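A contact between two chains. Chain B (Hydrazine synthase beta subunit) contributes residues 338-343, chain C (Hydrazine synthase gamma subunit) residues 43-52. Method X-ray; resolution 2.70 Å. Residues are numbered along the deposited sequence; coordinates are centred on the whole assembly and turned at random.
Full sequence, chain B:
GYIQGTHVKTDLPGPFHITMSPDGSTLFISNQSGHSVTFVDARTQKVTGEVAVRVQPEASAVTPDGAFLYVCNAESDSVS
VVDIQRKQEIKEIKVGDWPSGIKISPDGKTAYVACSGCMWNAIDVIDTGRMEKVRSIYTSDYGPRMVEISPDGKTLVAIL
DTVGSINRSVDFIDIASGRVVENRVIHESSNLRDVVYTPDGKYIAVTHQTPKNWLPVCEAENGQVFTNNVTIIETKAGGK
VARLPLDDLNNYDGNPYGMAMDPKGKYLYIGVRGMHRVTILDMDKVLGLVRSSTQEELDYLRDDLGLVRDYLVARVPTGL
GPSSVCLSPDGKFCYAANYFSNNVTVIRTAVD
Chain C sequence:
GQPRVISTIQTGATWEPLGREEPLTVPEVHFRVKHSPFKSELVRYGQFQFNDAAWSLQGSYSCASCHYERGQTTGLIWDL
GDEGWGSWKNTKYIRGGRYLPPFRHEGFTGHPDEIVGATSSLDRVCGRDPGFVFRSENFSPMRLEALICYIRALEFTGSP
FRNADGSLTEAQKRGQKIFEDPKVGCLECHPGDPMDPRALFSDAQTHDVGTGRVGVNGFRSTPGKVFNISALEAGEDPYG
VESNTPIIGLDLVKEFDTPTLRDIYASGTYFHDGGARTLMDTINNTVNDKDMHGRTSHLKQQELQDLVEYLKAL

Chain B, residues 338-343: NYFSNN
Chain C, residues 43-52: VRYGQFQFND

A tight turn of the hydrazine synthase beta subunit packs against one side of a gamma-subunit helix, and the two stretches bury 372 Å² between them. Chain C is helical from Val C43 to Asn C51, and Asp C52 is the first residue to leave helical phi/psi. In chain B, Asn B338 N donates to Asn B343 O at 2.8 Å and Asn B343 N to Asn B338 O at 3.0 Å, and Asn B338 ND2 donates to Asn B343 OD1 at 2.9 Å. Between them, Tyr B339 to Ser B341 adopt helical phi/psi and Asn B342 takes a left-handed conformation (55/47). The backbones come nearest at Phe B340 and Phe C48, whose CA atoms lie 7.2 Å apart.

Phe B340 covers the most surface. Its CA-to-CB bond points toward the helix, and chi1 m with chi2 at -72° lays the ring against it, with CE1 3.5 Å from Phe C48 CA. Phe C48 (chi1 t, chi2 74°) turns its ring edge to the face of Phe B340; the planes meet at 85°, the centroids are 5.0 Å apart, and Phe B340 CD2 lies 3.6 Å from Phe C48 CD1. Phe C48 CB sits over the same ring, 4.1 Å from its centroid, as a CH-pi contact. At the ring edge, Phe B340 CZ reaches Asn C51 CB at 4.0 Å. The amide of Asn C51 is turned back to its own helix, ND2 donating to Gln C47 O at 2.7 Å.

Arg C44 is the main polar anchor. Its CA-to-CB bond points sideways, but an extended chain, t at chi1 through chi3 and -91° at chi4, carries the guanidinium to the turn. There two nitrogens serve successive carbonyls: NH1 donates to Phe B340 O (3.2 Å, 173°) and NH2 to Tyr B339 O (3.1 Å, 146°). A long side chain with several donors suits this place, where two successive carbonyl oxygens face the guanidinium. NH2 also lies over one face of the Tyr B339 ring, 3.9 Å from CE1, and is 3.3 Å from Asn B342 OD1.

Tyr B339, chi1 t and chi2 -92°, extends its ring past the guanidinium so that OH donates to Gln C47 OE1 at 2.9 Å. The CA-to-CB bond of Gln C47 points toward the turn; chi1 and chi2 are t and chi3 is 28°, presenting its amide oxygen to the hydroxyl of the buried Tyr B339.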

# COMPACT_ATOMS: atom_id res chain seq x y z
N ASN B 338 -42.11 -6.30 -30.94
CA ASN B 338 -42.68 -6.18 -29.60
C ASN B 338 -44.12 -6.69 -29.54
O ASN B 338 -45.03 -6.10 -30.14
CB ASN B 338 -42.61 -4.73 -29.13
CG ASN B 338 -41.25 -4.10 -29.38
OD1 ASN B 338 -40.22 -4.75 -29.23
ND2 ASN B 338 -41.25 -2.84 -29.78
N TYR B 339 -44.28 -7.78 -28.79
CA TYR B 339 -45.54 -8.51 -28.65
C TYR B 339 -46.64 -7.73 -27.94
O TYR B 339 -47.73 -7.56 -28.47
CB TYR B 339 -45.27 -9.83 -27.90
CG TYR B 339 -46.50 -10.64 -27.55
CD1 TYR B 339 -47.15 -10.49 -26.33
CD2 TYR B 339 -47.00 -11.59 -28.44
CE1 TYR B 339 -48.26 -11.24 -26.01
CE2 TYR B 339 -48.12 -12.34 -28.13
CZ TYR B 339 -48.75 -12.16 -26.91
OH TYR B 339 -49.86 -12.92 -26.60
N PHE B 340 -46.34 -7.26 -26.73
CA PHE B 340 -47.35 -6.60 -25.91
C PHE B 340 -47.70 -5.22 -26.45
O PHE B 340 -48.86 -4.81 -26.43
CB PHE B 340 -46.87 -6.48 -24.46
CG PHE B 340 -46.68 -7.81 -23.78
CD1 PHE B 340 -47.78 -8.57 -23.41
CD2 PHE B 340 -45.42 -8.29 -23.50
CE1 PHE B 340 -47.61 -9.79 -22.78
CE2 PHE B 340 -45.24 -9.51 -22.87
CZ PHE B 340 -46.34 -10.26 -22.51
N SER B 341 -46.70 -4.50 -26.94
CA SER B 341 -46.91 -3.17 -27.50
C SER B 341 -47.44 -3.26 -28.92
O SER B 341 -47.84 -2.25 -29.51
CB SER B 341 -45.61 -2.36 -27.46
OG SER B 341 -45.17 -2.17 -26.13
N ASN B 342 -47.43 -4.47 -29.47
CA ASN B 342 -47.91 -4.73 -30.83
C ASN B 342 -47.23 -3.86 -31.87
O ASN B 342 -47.90 -3.27 -32.73
CB ASN B 342 -49.43 -4.52 -30.91
CG ASN B 342 -50.20 -5.53 -30.09
OD1 ASN B 342 -49.92 -6.73 -30.13
ND2 ASN B 342 -51.17 -5.05 -29.33
N ASN B 343 -45.90 -3.77 -31.82
CA ASN B 343 -45.21 -2.88 -32.76
C ASN B 343 -43.78 -3.29 -33.04
O ASN B 343 -43.31 -4.31 -32.56
CB ASN B 343 -45.26 -1.44 -32.26
CG ASN B 343 -44.76 -1.29 -30.83
OD1 ASN B 343 -44.04 -2.15 -30.32
ND2 ASN B 343 -45.14 -0.20 -30.18
N VAL C 43 -56.91 -10.93 -18.90
CA VAL C 43 -56.02 -12.06 -19.16
C VAL C 43 -54.69 -11.65 -19.80
O VAL C 43 -53.64 -12.21 -19.49
CB VAL C 43 -56.72 -13.13 -20.05
CG1 VAL C 43 -57.13 -12.53 -21.39
CG2 VAL C 43 -55.83 -14.34 -20.24
N ARG C 44 -54.72 -10.65 -20.68
CA ARG C 44 -53.52 -10.23 -21.39
C ARG C 44 -52.57 -9.49 -20.45
O ARG C 44 -51.36 -9.68 -20.50
CB ARG C 44 -53.87 -9.36 -22.59
CG ARG C 44 -52.76 -9.27 -23.63
CD ARG C 44 -53.24 -8.61 -24.91
NE ARG C 44 -52.31 -8.84 -26.02
CZ ARG C 44 -51.30 -8.03 -26.33
NH1 ARG C 44 -51.08 -6.93 -25.62
NH2 ARG C 44 -50.51 -8.32 -27.35
N TYR C 45 -53.15 -8.65 -19.59
CA TYR C 45 -52.38 -7.96 -18.55
C TYR C 45 -51.67 -8.99 -17.68
O TYR C 45 -50.51 -8.83 -17.32
CB TYR C 45 -53.29 -7.08 -17.70
CG TYR C 45 -54.04 -6.02 -18.47
CD1 TYR C 45 -53.42 -4.85 -18.88
CD2 TYR C 45 -55.39 -6.19 -18.79
CE1 TYR C 45 -54.11 -3.88 -19.58
CE2 TYR C 45 -56.08 -5.22 -19.49
CZ TYR C 45 -55.44 -4.07 -19.89
OH TYR C 45 -56.13 -3.11 -20.59
N GLY C 46 -52.40 -10.06 -17.36
CA GLY C 46 -51.86 -11.16 -16.59
C GLY C 46 -50.72 -11.84 -17.32
O GLY C 46 -49.74 -12.25 -16.70
N GLN C 47 -50.85 -11.97 -18.64
CA GLN C 47 -49.78 -12.55 -19.45
C GLN C 47 -48.53 -11.67 -19.39
O GLN C 47 -47.40 -12.17 -19.32
CB GLN C 47 -50.23 -12.74 -20.90
CG GLN C 47 -49.24 -13.54 -21.74
CD GLN C 47 -49.67 -13.65 -23.19
OE1 GLN C 47 -50.36 -12.78 -23.72
NE2 GLN C 47 -49.27 -14.74 -23.84
N PHE C 48 -48.74 -10.35 -19.40
CA PHE C 48 -47.62 -9.42 -19.30
C PHE C 48 -46.92 -9.54 -17.95
O PHE C 48 -45.70 -9.68 -17.90
CB PHE C 48 -48.09 -7.98 -19.51
CG PHE C 48 -47.00 -6.96 -19.31
CD1 PHE C 48 -46.00 -6.80 -20.26
CD2 PHE C 48 -46.96 -6.17 -18.17
CE1 PHE C 48 -44.99 -5.87 -20.08
CE2 PHE C 48 -45.96 -5.24 -17.99
CZ PHE C 48 -44.97 -5.09 -18.94
N GLN C 49 -47.70 -9.50 -16.88
CA GLN C 49 -47.15 -9.65 -15.53
C GLN C 49 -46.44 -10.99 -15.38
O GLN C 49 -45.49 -11.12 -14.60
CB GLN C 49 -48.26 -9.51 -14.48
CG GLN C 49 -47.78 -9.57 -13.04
CD GLN C 49 -46.85 -8.42 -12.68
OE1 GLN C 49 -47.30 -7.33 -12.34
NE2 GLN C 49 -45.55 -8.66 -12.77
N PHE C 50 -46.90 -11.97 -16.14
CA PHE C 50 -46.31 -13.30 -16.14
C PHE C 50 -44.95 -13.30 -16.84
O PHE C 50 -44.00 -13.94 -16.37
CB PHE C 50 -47.26 -14.30 -16.83
CG PHE C 50 -46.74 -15.71 -16.88
CD1 PHE C 50 -46.88 -16.56 -15.80
CD2 PHE C 50 -46.12 -16.19 -18.02
CE1 PHE C 50 -46.41 -17.85 -15.85
CE2 PHE C 50 -45.65 -17.49 -18.08
CZ PHE C 50 -45.79 -18.32 -16.99
N ASN C 51 -44.85 -12.59 -17.96
CA ASN C 51 -43.61 -12.58 -18.74
C ASN C 51 -42.64 -11.44 -18.42
O ASN C 51 -41.51 -11.44 -18.91
CB ASN C 51 -43.95 -12.55 -20.23
CG ASN C 51 -44.57 -13.84 -20.71
OD1 ASN C 51 -43.89 -14.72 -21.23
ND2 ASN C 51 -45.88 -13.97 -20.54
N ASP C 52 -43.07 -10.48 -17.61
CA ASP C 52 -42.25 -9.29 -17.34
C ASP C 52 -41.17 -9.55 -16.29
O ASP C 52 -41.45 -10.08 -15.22
CB ASP C 52 -43.13 -8.13 -16.88
CG ASP C 52 -42.33 -6.90 -16.52
OD1 ASP C 52 -41.35 -6.60 -17.23
OD2 ASP C 52 -42.68 -6.22 -15.52